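Local coordinates for protein alcohol dehydrogenase (Aeropyrum pernix, PDB 1H2B) that probably oxidises alcohols with NAD+ as a zinc-dependent dehydrogenase, binding the dinucleotide largely through a Rossmann-type domain, at residues 199-207 with 226-234; 272-283 with 296-307. All coordinates share one frame; numbering follows the deposited sequence.

Contact 1: 199-207 with 226-234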
loop_
_atom_site.group_PDB
_atom_site.type_symbol
_atom_site.label_atom_id
_atom_site.label_comp_id
_atom_site.label_asym_id
_atom_site.label_seq_id
_atom_site.Cartn_x
_atom_site.Cartn_y
_atom_site.Cartn_z
ATOM N N GLY B 199 16.461 -2.128 20.455
ATOM C CA GLY B 199 16.750 -3.263 19.613
ATOM C C GLY B 199 16.271 -4.609 20.147
ATOM O O GLY B 199 15.825 -5.439 19.350
ATOM N N HIS B 200 16.396 -4.844 21.454
ATOM C CA HIS B 200 15.970 -6.135 21.988
ATOM C C HIS B 200 14.465 -6.296 21.898
ATOM O O HIS B 200 13.953 -7.409 21.720
ATOM C CB HIS B 200 16.524 -6.353 23.400
ATOM C CG HIS B 200 15.627 -5.843 24.482
ATOM N ND1 HIS B 200 15.583 -4.520 24.832
ATOM C CD2 HIS B 200 14.773 -6.492 25.323
ATOM C CE1 HIS B 200 14.716 -4.355 25.819
ATOM N NE2 HIS B 200 14.221 -5.540 26.149
ATOM N N ILE B 201 13.732 -5.172 21.912
ATOM C CA ILE B 201 12.310 -5.223 21.645
ATOM C C ILE B 201 12.073 -5.506 20.188
ATOM O O ILE B 201 11.241 -6.336 19.826
ATOM C CB ILE B 201 11.617 -3.900 22.090
ATOM C CG1 ILE B 201 11.869 -3.710 23.601
ATOM C CG2 ILE B 201 10.116 -3.979 21.810
ATOM C CD1 ILE B 201 11.323 -2.373 24.167
ATOM N N ALA B 202 12.845 -4.845 19.315
ATOM C CA ALA B 202 12.667 -5.070 17.875
ATOM C C ALA B 202 12.903 -6.537 17.487
ATOM O O ALA B 202 12.197 -7.049 16.628
ATOM C CB ALA B 202 13.569 -4.139 17.062
ATOM N N VAL B 203 13.861 -7.211 18.130
ATOM C CA VAL B 203 14.076 -8.641 17.820
ATOM C C VAL B 203 12.783 -9.413 18.041
ATOM O O VAL B 203 12.366 -10.186 17.167
ATOM C CB VAL B 203 15.204 -9.273 18.700
ATOM C CG1 VAL B 203 15.234 -10.845 18.543
ATOM C CG2 VAL B 203 16.564 -8.674 18.352
ATOM N N GLN B 204 12.145 -9.198 19.193
ATOM C CA GLN B 204 10.892 -9.875 19.500
ATOM C C GLN B 204 9.794 -9.507 18.514
ATOM O O GLN B 204 9.041 -10.351 18.048
ATOM C CB GLN B 204 10.405 -9.513 20.906
ATOM C CG GLN B 204 11.379 -9.882 21.997
ATOM C CD GLN B 204 10.914 -9.362 23.334
ATOM O OE1 GLN B 204 9.853 -9.797 23.842
ATOM N NE2 GLN B 204 11.639 -8.388 23.885
ATOM N N LEU B 205 9.692 -8.233 18.192
ATOM C CA LEU B 205 8.648 -7.820 17.287
ATOM C C LEU B 205 8.823 -8.348 15.869
ATOM O O LEU B 205 7.835 -8.638 15.236
ATOM C CB LEU B 205 8.552 -6.282 17.276
ATOM C CG LEU B 205 8.104 -5.674 18.599
ATOM C CD1 LEU B 205 8.167 -4.146 18.501
ATOM C CD2 LEU B 205 6.668 -6.073 18.895
ATOM N N LEU B 206 10.060 -8.438 15.387
ATOM C CA LEU B 206 10.320 -8.998 14.055
ATOM C C LEU B 206 9.824 -10.458 14.020
ATOM O O LEU B 206 9.276 -10.899 13.009
ATOM C CB LEU B 206 11.780 -8.875 13.662
ATOM C CG LEU B 206 12.288 -7.442 13.331
ATOM C CD1 LEU B 206 13.811 -7.367 13.387
ATOM C CD2 LEU B 206 11.715 -7.094 11.912
ATOM N N LYS B 207 9.974 -11.181 15.127
ATOM C CA LYS B 207 9.458 -12.562 15.138
ATOM C C LYS B 207 7.935 -12.705 15.194
ATOM O O LYS B 207 7.379 -13.702 14.699
ATOM C CB LYS B 207 10.088 -13.334 16.312
ATOM C CG LYS B 207 11.603 -13.505 16.221
ATOM C CD LYS B 207 12.063 -14.289 14.990
ATOM C CE LYS B 207 11.513 -15.709 15.003
ATOM N NZ LYS B 207 12.187 -16.549 13.981
ATOM N N LEU B 226 21.377 -12.366 24.493
ATOM C CA LEU B 226 20.013 -11.867 24.711
ATOM C C LEU B 226 19.213 -12.020 23.403
ATOM O O LEU B 226 18.061 -12.502 23.389
ATOM C CB LEU B 226 20.028 -10.405 25.179
ATOM C CG LEU B 226 18.674 -9.714 25.310
ATOM C CD1 LEU B 226 17.836 -10.382 26.429
ATOM C CD2 LEU B 226 18.907 -8.248 25.637
ATOM N N ALA B 227 19.828 -11.602 22.293
ATOM C CA ALA B 227 19.151 -11.756 21.015
ATOM C C ALA B 227 18.810 -13.208 20.693
ATOM O O ALA B 227 17.729 -13.499 20.215
ATOM C CB ALA B 227 19.987 -11.139 19.869
ATOM N N GLU B 228 19.740 -14.123 20.959
ATOM C CA GLU B 228 19.455 -15.566 20.828
ATOM C C GLU B 228 18.235 -16.036 21.652
ATOM O O GLU B 228 17.351 -16.734 21.121
ATOM C CB GLU B 228 20.703 -16.364 21.212
ATOM C CG GLU B 228 21.831 -16.275 20.191
ATOM C CD GLU B 228 23.063 -17.093 20.558
ATOM O OE1 GLU B 228 23.390 -17.223 21.754
ATOM O OE2 GLU B 228 23.724 -17.590 19.631
ATOM N N ARG B 229 18.173 -15.647 22.918
ATOM C CA ARG B 229 17.027 -16.028 23.754
ATOM C C ARG B 229 15.728 -15.433 23.263
ATOM O O ARG B 229 14.651 -15.999 23.493
ATOM C CB ARG B 229 17.220 -15.642 25.222
ATOM C CG ARG B 229 18.478 -16.135 25.860
ATOM C CD ARG B 229 18.475 -15.943 27.368
ATOM N NE ARG B 229 18.591 -14.542 27.800
ATOM C CZ ARG B 229 19.753 -13.893 27.918
ATOM N NH1 ARG B 229 20.890 -14.505 27.610
ATOM N NH2 ARG B 229 19.779 -12.631 28.372
ATOM N N LEU B 230 15.814 -14.280 22.590
ATOM C CA LEU B 230 14.613 -13.598 22.130
ATOM C C LEU B 230 14.202 -14.025 20.738
ATOM O O LEU B 230 13.201 -13.534 20.205
ATOM C CB LEU B 230 14.810 -12.073 22.210
ATOM C CG LEU B 230 14.990 -11.525 23.620
ATOM C CD1 LEU B 230 15.310 -10.044 23.576
ATOM C CD2 LEU B 230 13.741 -11.783 24.499
ATOM N N GLY B 231 14.960 -14.931 20.147
ATOM C CA GLY B 231 14.509 -15.569 18.929
ATOM C C GLY B 231 15.267 -15.244 17.658
ATOM O O GLY B 231 14.810 -15.638 16.581
ATOM N N ALA B 232 16.378 -14.510 17.739
ATOM C CA ALA B 232 17.134 -14.241 16.521
ATOM C C ALA B 232 17.575 -15.562 15.906
ATOM O O ALA B 232 18.011 -16.484 16.637
ATOM C CB ALA B 232 18.394 -13.356 16.792
ATOM N N ASP B 233 17.509 -15.652 14.581
ATOM C CA ASP B 233 17.920 -16.851 13.878
ATOM C C ASP B 233 19.436 -16.973 13.816
ATOM O O ASP B 233 19.992 -18.085 13.802
ATOM C CB ASP B 233 17.292 -16.874 12.487
ATOM C CG ASP B 233 15.807 -16.942 12.575
ATOM O OD1 ASP B 233 15.093 -15.942 12.336
ATOM O OD2 ASP B 233 15.257 -17.994 13.008
ATOM N N HIS B 234 20.103 -15.821 13.756
ATOM C CA HIS B 234 21.547 -15.765 13.660
ATOM C C HIS B 234 21.958 -14.521 14.412
ATOM O O HIS B 234 21.221 -13.515 14.432
ATOM C CB HIS B 234 22.046 -15.635 12.209
ATOM C CG HIS B 234 21.705 -16.793 11.346
ATOM N ND1 HIS B 234 22.412 -17.978 11.366
ATOM C CD2 HIS B 234 20.706 -16.963 10.445
ATOM C CE1 HIS B 234 21.857 -18.834 10.531
ATOM N NE2 HIS B 234 20.826 -18.239 9.951
HETATM O O HOH W 1 12.627 -16.572 11.517
HETATM O O HOH W 2 13.863 -17.943 15.542
#

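Contact 2: 272-283 with 296-307. With NAJ (nicotinamide-adenine-dinucleotide (acidic form)), chain I.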
loop_
_atom_site.group_PDB
_atom_site.type_symbol
_atom_site.label_atom_id
_atom_site.label_comp_id
_atom_site.label_asym_id
_atom_site.label_seq_id
_atom_site.Cartn_x
_atom_site.Cartn_y
_atom_site.Cartn_z
ATOM N N PRO B 272 24.202 0.587 5.431
ATOM C CA PRO B 272 23.736 0.627 4.033
ATOM C C PRO B 272 24.361 -0.486 3.208
ATOM O O PRO B 272 23.725 -0.929 2.264
ATOM C CB PRO B 272 24.200 2.005 3.530
ATOM C CG PRO B 272 24.365 2.825 4.807
ATOM C CD PRO B 272 24.869 1.830 5.857
ATOM N N TYR B 273 25.578 -0.952 3.574
ATOM C CA TYR B 273 26.279 -1.954 2.803
ATOM C C TYR B 273 25.749 -3.353 3.112
ATOM O O TYR B 273 26.172 -4.315 2.431
ATOM C CB TYR B 273 27.788 -1.860 3.084
ATOM C CG TYR B 273 28.379 -0.634 2.437
ATOM C CD1 TYR B 273 28.484 0.538 3.147
ATOM C CD2 TYR B 273 28.745 -0.647 1.108
ATOM C CE1 TYR B 273 29.022 1.712 2.550
ATOM C CE2 TYR B 273 29.265 0.535 0.482
ATOM C CZ TYR B 273 29.374 1.677 1.227
ATOM O OH TYR B 273 29.873 2.805 0.622
ATOM N N LEU B 274 24.838 -3.470 4.099
ATOM C CA LEU B 274 24.154 -4.767 4.337
ATOM C C LEU B 274 23.040 -5.049 3.328
ATOM O O LEU B 274 22.590 -6.190 3.177
ATOM C CB LEU B 274 23.548 -4.832 5.748
ATOM C CG LEU B 274 24.510 -4.553 6.914
ATOM C CD1 LEU B 274 23.731 -4.469 8.202
ATOM C CD2 LEU B 274 25.589 -5.640 6.914
ATOM N N LEU B 275 22.600 -4.008 2.625
ATOM C CA LEU B 275 21.376 -4.119 1.832
ATOM C C LEU B 275 21.557 -4.860 0.515
ATOM O O LEU B 275 22.514 -4.635 -0.252
ATOM C CB LEU B 275 20.850 -2.724 1.493
ATOM C CG LEU B 275 20.477 -1.857 2.704
ATOM C CD1 LEU B 275 20.036 -0.471 2.173
ATOM C CD2 LEU B 275 19.380 -2.461 3.622
ATOM N N GLY B 276 20.590 -5.721 0.239
ATOM C CA GLY B 276 20.504 -6.341 -1.066
ATOM C C GLY B 276 19.695 -5.477 -2.022
ATOM O O GLY B 276 19.326 -4.340 -1.697
ATOM N N ARG B 277 19.388 -6.037 -3.200
ATOM C CA ARG B 277 18.606 -5.263 -4.195
ATOM C C ARG B 277 17.212 -4.942 -3.696
ATOM O O ARG B 277 16.507 -5.788 -3.118
ATOM C CB ARG B 277 18.526 -6.052 -5.501
ATOM C CG ARG B 277 19.883 -6.306 -6.075
ATOM C CD ARG B 277 19.856 -6.825 -7.514
ATOM N NE ARG B 277 19.445 -5.756 -8.461
ATOM C CZ ARG B 277 20.186 -4.741 -8.893
ATOM N NH1 ARG B 277 21.452 -4.591 -8.530
ATOM N NH2 ARG B 277 19.653 -3.891 -9.775
ATOM N N MET B 278 16.810 -3.686 -3.898
ATOM C CA MET B 278 15.535 -3.164 -3.353
ATOM C C MET B 278 15.512 -3.147 -1.826
ATOM O O MET B 278 14.467 -3.003 -1.204
ATOM C CB MET B 278 14.300 -3.844 -3.940
ATOM C CG MET B 278 14.157 -3.493 -5.388
ATOM S SD MET B 278 12.608 -4.101 -6.124
ATOM C CE MET B 278 12.742 -5.741 -5.919
ATOM N N GLY B 279 16.696 -3.238 -1.241
ATOM C CA GLY B 279 16.823 -3.277 0.199
ATOM C C GLY B 279 16.444 -1.932 0.830
ATOM O O GLY B 279 16.508 -0.885 0.184
ATOM N N ARG B 280 16.083 -1.993 2.096
ATOM C CA ARG B 280 15.604 -0.808 2.829
ATOM C C ARG B 280 16.307 -0.750 4.140
ATOM O O ARG B 280 16.302 -1.744 4.915
ATOM C CB ARG B 280 14.126 -0.880 3.082
ATOM C CG ARG B 280 13.266 -0.981 1.790
ATOM C CD ARG B 280 11.874 -1.387 2.109
ATOM N NE ARG B 280 11.187 -0.393 2.941
ATOM C CZ ARG B 280 10.232 -0.653 3.810
ATOM N NH1 ARG B 280 9.865 -1.927 4.008
ATOM N NH2 ARG B 280 9.679 0.328 4.526
ATOM N N LEU B 281 16.937 0.399 4.392
ATOM C CA LEU B 281 17.536 0.652 5.710
ATOM C C LEU B 281 16.587 1.533 6.504
ATOM O O LEU B 281 16.306 2.668 6.100
ATOM C CB LEU B 281 18.918 1.311 5.555
ATOM C CG LEU B 281 19.553 1.855 6.851
ATOM C CD1 LEU B 281 19.803 0.763 7.897
ATOM C CD2 LEU B 281 20.843 2.571 6.426
ATOM N N ILE B 282 16.104 1.022 7.629
ATOM C CA ILE B 282 15.253 1.814 8.501
ATOM C C ILE B 282 16.153 2.427 9.546
ATOM O O ILE B 282 16.830 1.704 10.299
ATOM C CB ILE B 282 14.150 0.961 9.172
ATOM C CG1 ILE B 282 13.405 0.065 8.160
ATOM C CG2 ILE B 282 13.218 1.880 9.986
ATOM C CD1 ILE B 282 12.879 0.765 6.990
ATOM N N ILE B 283 16.275 3.754 9.510
ATOM C CA ILE B 283 17.143 4.495 10.432
ATOM C C ILE B 283 16.332 4.952 11.648
ATOM O O ILE B 283 15.369 5.725 11.515
ATOM C CB ILE B 283 17.776 5.703 9.705
ATOM C CG1 ILE B 283 18.685 5.160 8.604
ATOM C CG2 ILE B 283 18.576 6.594 10.674
ATOM C CD1 ILE B 283 19.194 6.273 7.628
ATOM N N ARG B 296 25.311 3.839 -5.989
ATOM C CA ARG B 296 24.888 2.618 -5.313
ATOM C C ARG B 296 23.426 2.692 -4.908
ATOM O O ARG B 296 22.742 1.652 -4.959
ATOM C CB ARG B 296 25.753 2.327 -4.093
ATOM C CG ARG B 296 27.163 1.946 -4.553
ATOM C CD ARG B 296 27.979 1.311 -3.475
ATOM N NE ARG B 296 27.269 0.172 -2.891
ATOM C CZ ARG B 296 27.815 -1.012 -2.667
ATOM N NH1 ARG B 296 29.088 -1.220 -2.987
ATOM N NH2 ARG B 296 27.092 -1.979 -2.109
ATOM N N VAL B 297 22.969 3.882 -4.509
ATOM C CA VAL B 297 21.526 4.071 -4.177
ATOM C C VAL B 297 20.661 3.668 -5.377
ATOM O O VAL B 297 19.706 2.870 -5.231
ATOM C CB VAL B 297 21.201 5.513 -3.814
ATOM C CG1 VAL B 297 19.701 5.617 -3.527
ATOM C CG2 VAL B 297 21.955 5.902 -2.512
ATOM N N ILE B 298 21.030 4.118 -6.574
ATOM C CA ILE B 298 20.180 3.778 -7.725
ATOM C C ILE B 298 20.496 2.405 -8.275
ATOM O O ILE B 298 19.587 1.685 -8.653
ATOM C CB ILE B 298 20.222 4.925 -8.792
ATOM C CG1 ILE B 298 21.570 5.019 -9.506
ATOM C CG2 ILE B 298 19.847 6.280 -8.138
ATOM C CD1 ILE B 298 21.569 4.282 -10.874
ATOM N N SER B 299 21.764 1.985 -8.288
ATOM C CA SER B 299 22.024 0.684 -8.962
ATOM C C SER B 299 21.489 -0.516 -8.192
ATOM O O SER B 299 21.070 -1.516 -8.807
ATOM C CB SER B 299 23.498 0.525 -9.369
ATOM O OG SER B 299 24.277 0.494 -8.227
ATOM N N SER B 300 21.376 -0.391 -6.859
ATOM C CA SER B 300 20.727 -1.428 -6.059
ATOM C C SER B 300 19.261 -1.111 -5.784
ATOM O O SER B 300 18.531 -1.955 -5.268
ATOM C CB SER B 300 21.409 -1.565 -4.691
ATOM O OG SER B 300 22.734 -2.106 -4.824
ATOM N N GLU B 301 18.839 0.103 -6.139
ATOM C CA GLU B 301 17.498 0.640 -5.876
ATOM C C GLU B 301 17.115 0.505 -4.404
ATOM O O GLU B 301 16.104 -0.085 -4.030
ATOM C CB GLU B 301 16.446 0.072 -6.838
ATOM C CG GLU B 301 15.230 1.022 -6.971
ATOM C CD GLU B 301 14.199 0.559 -7.989
ATOM O OE1 GLU B 301 14.128 -0.648 -8.282
ATOM O OE2 GLU B 301 13.464 1.455 -8.466
ATOM N N VAL B 302 17.986 1.062 -3.572
ATOM C CA VAL B 302 17.792 0.945 -2.129
ATOM C C VAL B 302 17.165 2.219 -1.582
ATOM O O VAL B 302 17.172 3.287 -2.227
ATOM C CB VAL B 302 19.084 0.618 -1.358
ATOM C CG1 VAL B 302 19.483 -0.848 -1.668
ATOM C CG2 VAL B 302 20.210 1.573 -1.751
ATOM N N SER B 303 16.662 2.107 -0.369
ATOM C CA SER B 303 16.110 3.285 0.318
ATOM C C SER B 303 16.622 3.365 1.745
ATOM O O SER B 303 16.977 2.375 2.338
ATOM C CB SER B 303 14.578 3.310 0.338
ATOM O OG SER B 303 14.067 2.117 0.960
ATOM N N PHE B 304 16.637 4.572 2.273
ATOM C CA PHE B 304 17.025 4.868 3.638
ATOM C C PHE B 304 15.854 5.617 4.256
ATOM O O PHE B 304 15.466 6.674 3.776
ATOM C CB PHE B 304 18.234 5.800 3.645
ATOM C CG PHE B 304 19.455 5.261 2.866
ATOM C CD1 PHE B 304 20.208 6.117 2.096
ATOM C CD2 PHE B 304 19.823 3.934 2.909
ATOM C CE1 PHE B 304 21.328 5.651 1.367
ATOM C CE2 PHE B 304 20.951 3.458 2.172
ATOM C CZ PHE B 304 21.670 4.298 1.417
ATOM N N GLU B 305 15.243 5.055 5.288
ATOM C CA GLU B 305 13.938 5.584 5.742
ATOM C C GLU B 305 13.993 5.856 7.230
ATOM O O GLU B 305 14.160 4.916 8.036
ATOM C CB GLU B 305 12.854 4.525 5.493
ATOM C CG GLU B 305 12.706 4.204 3.989
ATOM C CD GLU B 305 11.828 3.007 3.728
ATOM O OE1 GLU B 305 10.748 2.913 4.378
ATOM O OE2 GLU B 305 12.175 2.202 2.838
ATOM N N GLY B 306 13.813 7.123 7.621
ATOM C CA GLY B 306 13.775 7.402 9.044
ATOM C C GLY B 306 12.489 6.905 9.671
ATOM O O GLY B 306 11.454 6.775 9.014
ATOM N N SER B 307 12.577 6.619 10.972
ATOM C CA SER B 307 11.371 6.276 11.715
ATOM C C SER B 307 11.439 7.018 13.035
ATOM O O SER B 307 12.498 7.046 13.650
ATOM C CB SER B 307 11.300 4.760 11.963
ATOM O OG SER B 307 9.961 4.382 12.249
HETATM P PA NAJ I . 20.598 16.004 -18.312
HETATM O O1A NAJ I . 22.031 16.429 -18.476
HETATM O O2A NAJ I . 19.663 16.014 -19.532
HETATM O O5B NAJ I . 19.810 16.933 -17.279
HETATM C C5B NAJ I . 20.412 17.424 -16.074
HETATM C C4B NAJ I . 19.644 18.699 -15.770
HETATM O O4B NAJ I . 20.059 19.133 -14.459
HETATM C C3B NAJ I . 19.890 19.825 -16.775
HETATM O O3B NAJ I . 18.660 20.420 -17.222
HETATM C C2B NAJ I . 20.734 20.747 -15.907
HETATM O O2B NAJ I . 20.699 22.124 -16.313
HETATM C C1B NAJ I . 20.168 20.549 -14.495
HETATM N N9A NAJ I . 21.059 20.953 -13.408
HETATM C C8A NAJ I . 22.457 20.922 -13.319
HETATM N N7A NAJ I . 22.838 21.368 -12.091
HETATM C C5A NAJ I . 21.705 21.691 -11.401
HETATM C C6A NAJ I . 21.475 22.185 -10.141
HETATM N N6A NAJ I . 22.461 22.507 -9.292
HETATM N N1A NAJ I . 20.178 22.335 -9.723
HETATM C C2A NAJ I . 19.101 22.076 -10.553
HETATM N N3A NAJ I . 19.340 21.615 -11.800
HETATM C C4A NAJ I . 20.622 21.432 -12.215
HETATM O O3 NAJ I . 20.645 14.565 -17.637
HETATM P PN NAJ I . 19.638 13.318 -17.819
HETATM O O1N NAJ I . 20.046 12.502 -18.957
HETATM O O2N NAJ I . 18.245 13.796 -17.719
HETATM O O5D NAJ I . 20.065 12.458 -16.532
HETATM C C5D NAJ I . 19.766 12.993 -15.244
HETATM C C4D NAJ I . 20.491 12.179 -14.184
HETATM O O4D NAJ I . 19.826 10.908 -14.075
HETATM C C3D NAJ I . 21.938 11.841 -14.540
HETATM O O3D NAJ I . 22.673 11.679 -13.313
HETATM C C2D NAJ I . 21.811 10.478 -15.234
HETATM O O2D NAJ I . 22.978 9.704 -15.256
HETATM C C1D NAJ I . 20.740 9.864 -14.315
HETATM N N1N NAJ I . 20.012 8.685 -14.783
HETATM C C2N NAJ I . 19.516 7.865 -13.813
HETATM C C3N NAJ I . 18.759 6.761 -14.168
HETATM C C7N NAJ I . 18.272 5.835 -13.102
HETATM O O7N NAJ I . 17.624 4.747 -13.551
HETATM N N7N NAJ I . 18.370 6.044 -11.786
HETATM C C4N NAJ I . 18.449 6.456 -15.534
HETATM C C5N NAJ I . 18.847 7.451 -16.472
HETATM C C6N NAJ I . 19.641 8.518 -16.099
#

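Contact 1: 199-207 with 226-234
Leu230 lays its two methyls over helix 197-209: CD1 sits 3.5 Å from His200 O and meets the imidazole of His200 at the ring edge, while CD2 lies 3.9 Å from Gln204 CD. In the NAD-binding Rossmann domain, helix 197-209, which starts within the glycine-rich turn, here packs against the C-terminal end of helix 221-229 and the turn leading into strand 234-237. Val203 turns CG1 anti to its own nitrogen (chi1 170°), which sends that methyl across to Leu230 CB at 3.9 Å. There it also faces the chain reversal at Gly231, a Schellman motif whose positive phi suits glycine, with Ala232 N bonded back to Ala227 O. The polar ends of His200 and Gln204 point elsewhere: the imidazole bonds Gly196 O and Glu330 N, and Gln204 NE2 bonds Arg328 O. At the more exposed end Lys207, bent at chi2 and chi3, runs alongside the turn, with CD 3.4 Å from Gly231 O. Its ammonium makes a weak salt bridge to Asp233, NZ to OD1 3.4 Å, and OD1 is held as well by Val214 N. One water ties the corner together, accepting from Lys207 NZ at 2.7 Å and donating to Gly231 O and Asp233 OD2.

Contact 2: 272-283 with 296-307
The guanidinium of Arg296 carries Tyr273 CE2 over the centre of one face, 3.7 Å above the plane, and the two planes are turned 65° apart; Arg296 NH1 lies at the edge of the tyrosine ring. The Phe304 ring takes Leu281 CB at its edge, 3.8 Å from CD2, and Leu275 CD1 at the same edge beside CE2, while Pro272 CB comes in obliquely. Arg280 is used edge-on: NE and NH2 grip Glu305 OE2 and OE1 side-on, each at 2.8 Å and nearly straight (171°), on the syn sides of the carboxylate. A bend at chi3 (63°) curls the arginine back to this pairing. Ser303 OG gives its proton to the anti lone pair of OE2 at 2.7 Å, so that oxygen has two donors, and NH1 of Arg280 goes to Lys179 O and Thr183 OG1.

The parallel Rossmann ladder of 279-283 with 303-306 separates this Arg280-Ser303-Glu305 face from the Leu281-Phe304 face, its bonds running from Ser303 N-Gly279 O to Ser307 N-Ile283 O. Ahead of it, the type II turn from Gly276 to Gly279 is tied to the end of helix 294-300 by Met278 N to Ser300 O, 2.8 Å. Ser307 O bonds carboxamide N7N of one NAD, and Ile298 CB lies 3.7 Å from N7N of another, held mainly by a neighbouring subunit. Strand 279-283 lies between 255-260 and 303-306; helix 166-181 packs on Ile282 and Ser307, and Phe292 of strand 289-293 meets both Tyr273 and Phe304 edge-to-face. Beyond 303-306, an antiparallel ladder continues the sheet into a neighbouring subunit.

Both contacts belong to the coenzyme-binding domain, with centres about 22 Å apart and nearest atoms about 8 Å apart. Contact 1 joins a helix and the end of its neighbour, over one face of the sheet, and is only partly buried: its middle is aliphatic, and its outer end relies on a weak, water-assisted charge pair. Contact 2 is buried and lies at the other end of the sheet, where main-chain bonds between adjacent parallel strands do most of the work and a straight two-nitrogen salt bridge is held inside. Segment 199-207 begins at the last glycine of the GxGxxG turn that meets the coenzyme; 296-307 ends at Ser307, whose carbonyl O bonds the nicotinamide amide. Contact 2 borders a subunit interface far more extensively.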